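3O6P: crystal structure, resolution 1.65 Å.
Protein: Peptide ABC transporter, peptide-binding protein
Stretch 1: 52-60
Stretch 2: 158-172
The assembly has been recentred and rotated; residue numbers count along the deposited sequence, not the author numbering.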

# COMPACT_ATOMS: atom_id res chain seq x y z
N GLY A 52 6.50 4.52 4.24
CA GLY A 52 6.28 3.74 3.01
C GLY A 52 5.65 2.42 3.40
O GLY A 52 4.71 2.36 4.21
N LEU A 53 6.16 1.35 2.81
CA LEU A 53 5.67 0.02 3.10
C LEU A 53 6.44 -0.57 4.28
O LEU A 53 5.84 -1.02 5.26
CB LEU A 53 5.80 -0.88 1.87
CG LEU A 53 5.48 -2.36 2.11
CD1 LEU A 53 4.02 -2.53 2.59
CD2 LEU A 53 5.74 -3.22 0.87
N VAL A 54 7.75 -0.59 4.19
CA VAL A 54 8.54 -1.17 5.30
C VAL A 54 8.48 -0.18 6.47
O VAL A 54 8.73 1.02 6.26
CB VAL A 54 10.01 -1.38 4.86
CG1 VAL A 54 10.90 -1.77 6.04
CG2 VAL A 54 10.08 -2.45 3.77
N PRO A 55 8.14 -0.64 7.69
CA PRO A 55 8.10 0.29 8.84
C PRO A 55 9.42 0.98 9.11
O PRO A 55 10.49 0.41 8.87
CB PRO A 55 7.77 -0.64 10.03
CG PRO A 55 7.01 -1.73 9.41
CD PRO A 55 7.64 -1.97 8.07
N ALA A 56 9.32 2.20 9.62
CA ALA A 56 10.46 2.98 10.12
C ALA A 56 10.92 2.46 11.47
O ALA A 56 10.14 1.86 12.20
CB ALA A 56 10.07 4.45 10.24
N ASP A 57 12.18 2.72 11.80
CA ASP A 57 12.79 2.33 13.08
C ASP A 57 12.76 0.83 13.29
O ASP A 57 12.64 0.37 14.42
CB ASP A 57 12.10 3.01 14.27
CG ASP A 57 12.13 4.52 14.18
OD1 ASP A 57 13.14 5.08 13.73
OD2 ASP A 57 11.12 5.15 14.58
N MSE A 58 12.89 0.07 12.21
CA MSE A 58 12.86 -1.39 12.32
C MSE A 58 14.14 -2.07 11.87
O MSE A 58 14.68 -2.92 12.59
CB MSE A 58 11.67 -1.97 11.55
CG MSE A 58 11.56 -3.47 11.73
SE MSE A 58 10.27 -4.24 10.52
CE MSE A 58 11.25 -4.10 8.84
N ALA A 59 14.63 -1.70 10.69
CA ALA A 59 15.84 -2.32 10.13
C ALA A 59 16.96 -1.31 9.86
O ALA A 59 16.72 -0.21 9.34
CB ALA A 59 15.51 -3.08 8.85
N LYS A 60 18.18 -1.71 10.23
CA LYS A 60 19.38 -0.88 10.08
C LYS A 60 20.34 -1.42 9.00
O LYS A 60 20.54 -2.64 8.87
CB LYS A 60 20.12 -0.76 11.42
N SER A 158 2.52 -7.62 10.04
CA SER A 158 3.37 -7.42 11.21
C SER A 158 4.56 -8.32 11.06
O SER A 158 4.41 -9.49 10.69
CB SER A 158 2.65 -7.81 12.52
OG SER A 158 1.67 -6.84 12.88
N ALA A 159 5.72 -7.78 11.41
CA ALA A 159 7.00 -8.43 11.23
C ALA A 159 7.39 -9.38 12.38
O ALA A 159 7.66 -8.95 13.49
CB ALA A 159 8.08 -7.37 11.06
N ASP A 160 7.44 -10.67 12.09
CA ASP A 160 7.97 -11.61 13.09
C ASP A 160 9.44 -11.30 13.44
O ASP A 160 9.79 -11.25 14.62
CB ASP A 160 7.78 -13.06 12.64
CG ASP A 160 8.34 -13.35 11.25
OD1 ASP A 160 8.46 -12.42 10.39
OD2 ASP A 160 8.67 -14.53 11.00
N TYR A 161 10.28 -11.08 12.41
CA TYR A 161 11.64 -10.54 12.59
C TYR A 161 11.85 -9.27 11.79
O TYR A 161 11.25 -9.07 10.71
CB TYR A 161 12.72 -11.58 12.27
CG TYR A 161 12.75 -12.71 13.26
CD1 TYR A 161 13.49 -12.63 14.45
CD2 TYR A 161 11.99 -13.86 13.04
CE1 TYR A 161 13.50 -13.67 15.37
CE2 TYR A 161 11.99 -14.91 13.95
CZ TYR A 161 12.74 -14.81 15.11
OH TYR A 161 12.74 -15.85 16.01
N ALA A 162 12.71 -8.40 12.31
CA ALA A 162 12.87 -7.04 11.78
C ALA A 162 13.58 -6.96 10.42
O ALA A 162 14.51 -6.16 10.24
CB ALA A 162 13.59 -6.16 12.82
N ASP A 163 13.16 -7.77 9.46
CA ASP A 163 13.74 -7.68 8.13
C ASP A 163 12.79 -7.06 7.08
O ASP A 163 11.64 -7.47 6.96
CB ASP A 163 14.26 -9.02 7.64
CG ASP A 163 15.17 -8.86 6.44
OD1 ASP A 163 16.38 -8.55 6.63
OD2 ASP A 163 14.66 -9.04 5.33
N PRO A 164 13.30 -6.11 6.27
CA PRO A 164 12.44 -5.45 5.30
C PRO A 164 11.81 -6.42 4.30
O PRO A 164 10.71 -6.18 3.84
CB PRO A 164 13.38 -4.47 4.59
CG PRO A 164 14.49 -4.25 5.57
CD PRO A 164 14.68 -5.60 6.19
N SER A 165 12.48 -7.54 4.00
CA SER A 165 11.94 -8.49 3.03
C SER A 165 10.63 -9.11 3.52
O SER A 165 9.84 -9.56 2.70
CB SER A 165 12.94 -9.60 2.72
OG SER A 165 13.15 -10.40 3.87
N SER A 166 10.41 -9.14 4.83
CA SER A 166 9.16 -9.66 5.39
C SER A 166 7.98 -8.93 4.77
O SER A 166 6.95 -9.53 4.48
CB SER A 166 9.15 -9.50 6.90
OG SER A 166 7.97 -10.04 7.47
N PHE A 167 8.13 -7.62 4.57
CA PHE A 167 7.08 -6.81 3.94
C PHE A 167 7.15 -6.84 2.42
O PHE A 167 6.12 -6.97 1.75
CB PHE A 167 7.19 -5.37 4.42
CG PHE A 167 6.83 -5.21 5.87
CD1 PHE A 167 5.54 -4.79 6.23
CD2 PHE A 167 7.77 -5.52 6.88
CE1 PHE A 167 5.19 -4.68 7.56
CE2 PHE A 167 7.43 -5.38 8.22
CZ PHE A 167 6.12 -4.98 8.56
N LEU A 168 8.36 -6.71 1.89
CA LEU A 168 8.52 -6.55 0.46
C LEU A 168 8.15 -7.84 -0.29
O LEU A 168 7.53 -7.77 -1.36
CB LEU A 168 9.94 -6.11 0.12
CG LEU A 168 10.35 -4.77 0.75
CD1 LEU A 168 11.88 -4.63 0.70
CD2 LEU A 168 9.68 -3.59 0.00
N ASP A 169 8.46 -9.00 0.29
CA ASP A 169 8.16 -10.27 -0.38
C ASP A 169 6.66 -10.44 -0.69
O ASP A 169 6.30 -11.14 -1.64
CB ASP A 169 8.61 -11.47 0.47
CG ASP A 169 10.13 -11.67 0.48
OD1 ASP A 169 10.84 -11.04 -0.36
OD2 ASP A 169 10.60 -12.47 1.33
N LEU A 170 5.80 -9.81 0.10
CA LEU A 170 4.37 -9.96 -0.04
C LEU A 170 3.89 -9.53 -1.40
O LEU A 170 2.83 -10.01 -1.83
CB LEU A 170 3.63 -9.11 1.01
CG LEU A 170 4.02 -9.35 2.48
CD1 LEU A 170 3.29 -8.32 3.36
CD2 LEU A 170 3.72 -10.77 2.95
N PHE A 171 4.66 -8.65 -2.07
CA PHE A 171 4.15 -8.00 -3.28
C PHE A 171 4.84 -8.46 -4.55
O PHE A 171 4.64 -7.89 -5.62
CB PHE A 171 4.08 -6.47 -3.12
CG PHE A 171 3.16 -6.07 -2.02
CD1 PHE A 171 1.77 -6.15 -2.21
CD2 PHE A 171 3.66 -5.74 -0.77
CE1 PHE A 171 0.90 -5.86 -1.17
CE2 PHE A 171 2.80 -5.45 0.29
CZ PHE A 171 1.41 -5.50 0.10
N ALA A 172 5.67 -9.47 -4.40
CA ALA A 172 6.15 -10.20 -5.57
C ALA A 172 4.92 -10.67 -6.34
O ALA A 172 3.90 -11.04 -5.72
CB ALA A 172 6.99 -11.41 -5.13

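The most unusual feature of this contact is a proline carbon seated almost squarely over an aromatic ring: Pro 55 CD lies 3.4 Å from the centroid of the Phe 167 ring and only 15° off the ring normal. That small angle identifies a CH-pi interaction over the face. The CD of a proline is bonded to the backbone nitrogen, which makes its C-H groups somewhat polarised and well suited to meet the pi cloud.

Selenomethionine at Met 58 reaches the same ring differently. Its SE is 5.1 Å from the centroid of the Phe 167 ring and 68° off the normal, an oblique sulfur-aromatic type of approach, with SE 3.8 Å from Phe 167 CE2. The side chain leaves the backbone extended, with chi1 and chi2 both t, before chi3 turns to p. Along this path Met 58 CG packs 3.5 Å from Ala 162 CB, SE comes 3.9 Å from Ala 159 CB, and CE ends 3.8 Å from the backbone carbon Asp 163 C. One long, flexible chain therefore touches both the loop and the helical part of the second stretch.

No hydrogen bond crosses between the stretches, so the 529 Å² of buried surface, summed over both sides, rests on apolar packing. Leu 53 has the largest covered area, 87 Å². Its CB points toward the second stretch, and its CD2 meets Leu 168 CD2 at 4.1 Å and Phe 171 CD2 at 3.7 Å, the latter oblique to the ring. The CA-to-CB bond of Val 54 points sideways, and both methyls approach Pro 164, with CG1 3.9 Å from Pro 164 CB and CG2 3.8 Å from Pro 164 O; Val 54 CG2 also lies 3.8 Å from Leu 168 CG. Further along, Ala 59 CB sits 3.6 Å from Pro 164 CG, so Pro 164 is contacted by residues five positions apart.

Within the second stretch, polar groups bond among themselves, and the Asp 163 carboxylate is also bonded elsewhere in the structure. Asp 163, whose CB points away from the contact, caps the helix: Ser 165 N donates to Asp 163 OD2 at 3.0 Å with an N-H...acceptor angle of 150°, and Ser 165 OG donates to the same oxygen, Asp 163 OD2, at 2.5 Å. Backbone bonds from Phe 167 N to Pro 164 O, 3.0 Å, and from Leu 168 N to Pro 164 O, 3.1 Å, tie the following turn together. These bonds lie in the same short segment as Pro 164, Phe 167 and Leu 168, all of which pack against Val 54.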